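Local coordinates for protein beta-1,3-1,4-glucanase (Caldicellulosiruptor sp. F32, PDB 5H4R) that probably hydrolyses mixed-linkage beta-1,3-1,4-glucans such as lichenan, as a family 5 glycoside hydrolase with a TIM-barrel fold, at residues A[304-307]-A[308-312]. The protein carries 1 engineered substitution. Sequence-based numbering, arbitrary orientation.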
loop_
_atom_site.group_PDB
_atom_site.type_symbol
_atom_site.label_atom_id
_atom_site.label_comp_id
_atom_site.label_asym_id
_atom_site.label_seq_id
_atom_site.Cartn_x
_atom_site.Cartn_y
_atom_site.Cartn_z
ATOM N N ILE A 304 4.071 -3.853 16.858
ATOM C CA ILE A 304 4.859 -3.100 15.878
ATOM C C ILE A 304 6.256 -3.677 15.796
ATOM O O ILE A 304 6.733 -4.054 14.718
ATOM C CB ILE A 304 4.887 -1.611 16.268
ATOM C CG1 ILE A 304 3.475 -1.032 16.193
ATOM C CG2 ILE A 304 5.874 -0.810 15.404
ATOM C CD1 ILE A 304 3.306 0.296 16.790
ATOM N N ASP A 305 6.924 -3.784 16.948
ATOM C CA ASP A 305 8.275 -4.321 16.972
ATOM C C ASP A 305 8.326 -5.706 16.353
ATOM O O ASP A 305 9.268 -6.030 15.618
ATOM C CB ASP A 305 8.805 -4.425 18.399
ATOM C CG ASP A 305 8.845 -3.106 19.126
ATOM O OD1 ASP A 305 8.794 -2.051 18.482
ATOM O OD2 ASP A 305 8.971 -3.139 20.373
ATOM N N TYR A 306 7.354 -6.560 16.686
ATOM C CA TYR A 306 7.470 -7.968 16.330
ATOM C C TYR A 306 7.484 -8.174 14.825
ATOM O O TYR A 306 8.359 -8.866 14.297
ATOM C CB TYR A 306 6.352 -8.796 16.943
ATOM C CG TYR A 306 6.617 -10.283 16.734
ATOM C CD1 TYR A 306 7.718 -10.878 17.338
ATOM C CD2 TYR A 306 5.812 -11.068 15.926
ATOM C CE1 TYR A 306 8.014 -12.202 17.152
ATOM C CE2 TYR A 306 6.103 -12.429 15.750
ATOM C CZ TYR A 306 7.208 -12.975 16.362
ATOM O OH TYR A 306 7.538 -14.319 16.207
ATOM N N PHE A 307 6.491 -7.636 14.112
ATOM C CA PHE A 307 6.476 -7.931 12.686
ATOM C C PHE A 307 7.637 -7.235 11.980
ATOM O O PHE A 307 8.194 -7.777 11.024
ATOM C CB PHE A 307 5.099 -7.578 12.066
ATOM C CG PHE A 307 4.959 -6.150 11.612
ATOM C CD1 PHE A 307 5.316 -5.756 10.316
ATOM C CD2 PHE A 307 4.416 -5.206 12.447
ATOM C CE1 PHE A 307 5.179 -4.455 9.917
ATOM C CE2 PHE A 307 4.279 -3.891 12.044
ATOM C CZ PHE A 307 4.649 -3.520 10.763
ATOM N N MET A 308 8.046 -6.063 12.458
ATOM C CA MET A 308 9.157 -5.372 11.819
ATOM C C MET A 308 10.460 -6.118 12.057
ATOM O O MET A 308 11.300 -6.227 11.147
ATOM C CB MET A 308 9.230 -3.941 12.332
ATOM C CG MET A 308 8.048 -3.093 11.924
ATOM S SD MET A 308 8.383 -1.388 12.319
ATOM C CE MET A 308 6.891 -0.620 11.734
ATOM N N ASP A 309 10.637 -6.666 13.262
ATOM C CA ASP A 309 11.805 -7.496 13.529
ATOM C C ASP A 309 11.869 -8.695 12.591
ATOM O O ASP A 309 12.941 -9.044 12.085
ATOM C CB ASP A 309 11.790 -8.000 14.969
ATOM C CG ASP A 309 12.222 -6.950 15.975
ATOM O OD1 ASP A 309 12.906 -5.964 15.593
ATOM O OD2 ASP A 309 11.881 -7.138 17.171
ATOM N N LYS A 310 10.731 -9.358 12.355
ATOM C CA LYS A 310 10.763 -10.547 11.517
ATOM C C LYS A 310 11.062 -10.187 10.064
ATOM O O LYS A 310 11.775 -10.928 9.369
ATOM C CB LYS A 310 9.440 -11.311 11.617
ATOM C CG LYS A 310 9.093 -11.825 13.017
ATOM C CD LYS A 310 10.038 -12.862 13.508
ATOM C CE LYS A 310 11.101 -12.319 14.473
ATOM N NZ LYS A 310 11.945 -13.434 15.056
ATOM N N LEU A 311 10.516 -9.057 9.593
ATOM C CA LEU A 311 10.789 -8.583 8.236
ATOM C C LEU A 311 12.242 -8.149 8.079
ATOM O O LEU A 311 12.861 -8.393 7.032
ATOM C CB LEU A 311 9.848 -7.436 7.880
ATOM C CG LEU A 311 8.376 -7.785 7.683
ATOM C CD1 LEU A 311 7.572 -6.533 7.450
ATOM C CD2 LEU A 311 8.157 -8.766 6.531
ATOM N N TYR A 312 12.804 -7.491 9.095
ATOM C CA TYR A 312 14.226 -7.174 9.058
ATOM C C TYR A 312 15.068 -8.452 8.991
ATOM O O TYR A 312 16.014 -8.545 8.196
ATOM C CB TYR A 312 14.604 -6.324 10.270
ATOM C CG TYR A 312 16.074 -6.067 10.365
ATOM C CD1 TYR A 312 16.658 -5.035 9.655
ATOM C CD2 TYR A 312 16.895 -6.888 11.131
ATOM C CE1 TYR A 312 18.017 -4.805 9.722
ATOM C CE2 TYR A 312 18.264 -6.677 11.201
ATOM C CZ TYR A 312 18.822 -5.629 10.492
ATOM O OH TYR A 312 20.192 -5.412 10.580
HETATM O O HOH W 1 10.185 -15.461 16.246
#
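Phe307 and Met308 run alongside each other towards the barrel from the inner face of helix 298-316. Met308 CG sits over one face of the Phe307 ring, 3.8 Å from its centroid and 17° off the normal, a CH-pi contact. SD stands more obliquely, 5.1 Å from that centroid, a Met-aromatic pair. With Phe307 CG between backbone N and carbonyl carbon (chi1 87°), the ring is laid over Met308 N. Leu311 CD1 meets the ring edge, 3.7 Å from Phe307 CD1, while Met308 CE packs 3.8 Å from Ile304 CG2. Ile324 of a barrel strand and Tyr346 of helix 336-352 touch both Phe307 and Met308.

Ile304/Met308, Phe307/Leu311 and Tyr306/Lys310 are i to i+4 pairs, matching backbone bonds such as Leu311 N to Phe307 O (3.0 Å). Lys310 CG lies over the Tyr306 ring, 4.2 Å from its centroid; bends at chi2 and chi3 carry the lysine across the ring's hydroxyl end. A water 2.9 Å from both Tyr306 OH and Lys310 NZ accepts from the ammonium. Asp305 hydrogen-bonds to Tyr345, and Asp309 forms a salt bridge with Arg353. The chemistry is thus divided: apolar and aromatic contacts seat the helix against the barrel, whereas the tyrosine-lysine pair combines CH-pi packing with a hydrated polar end.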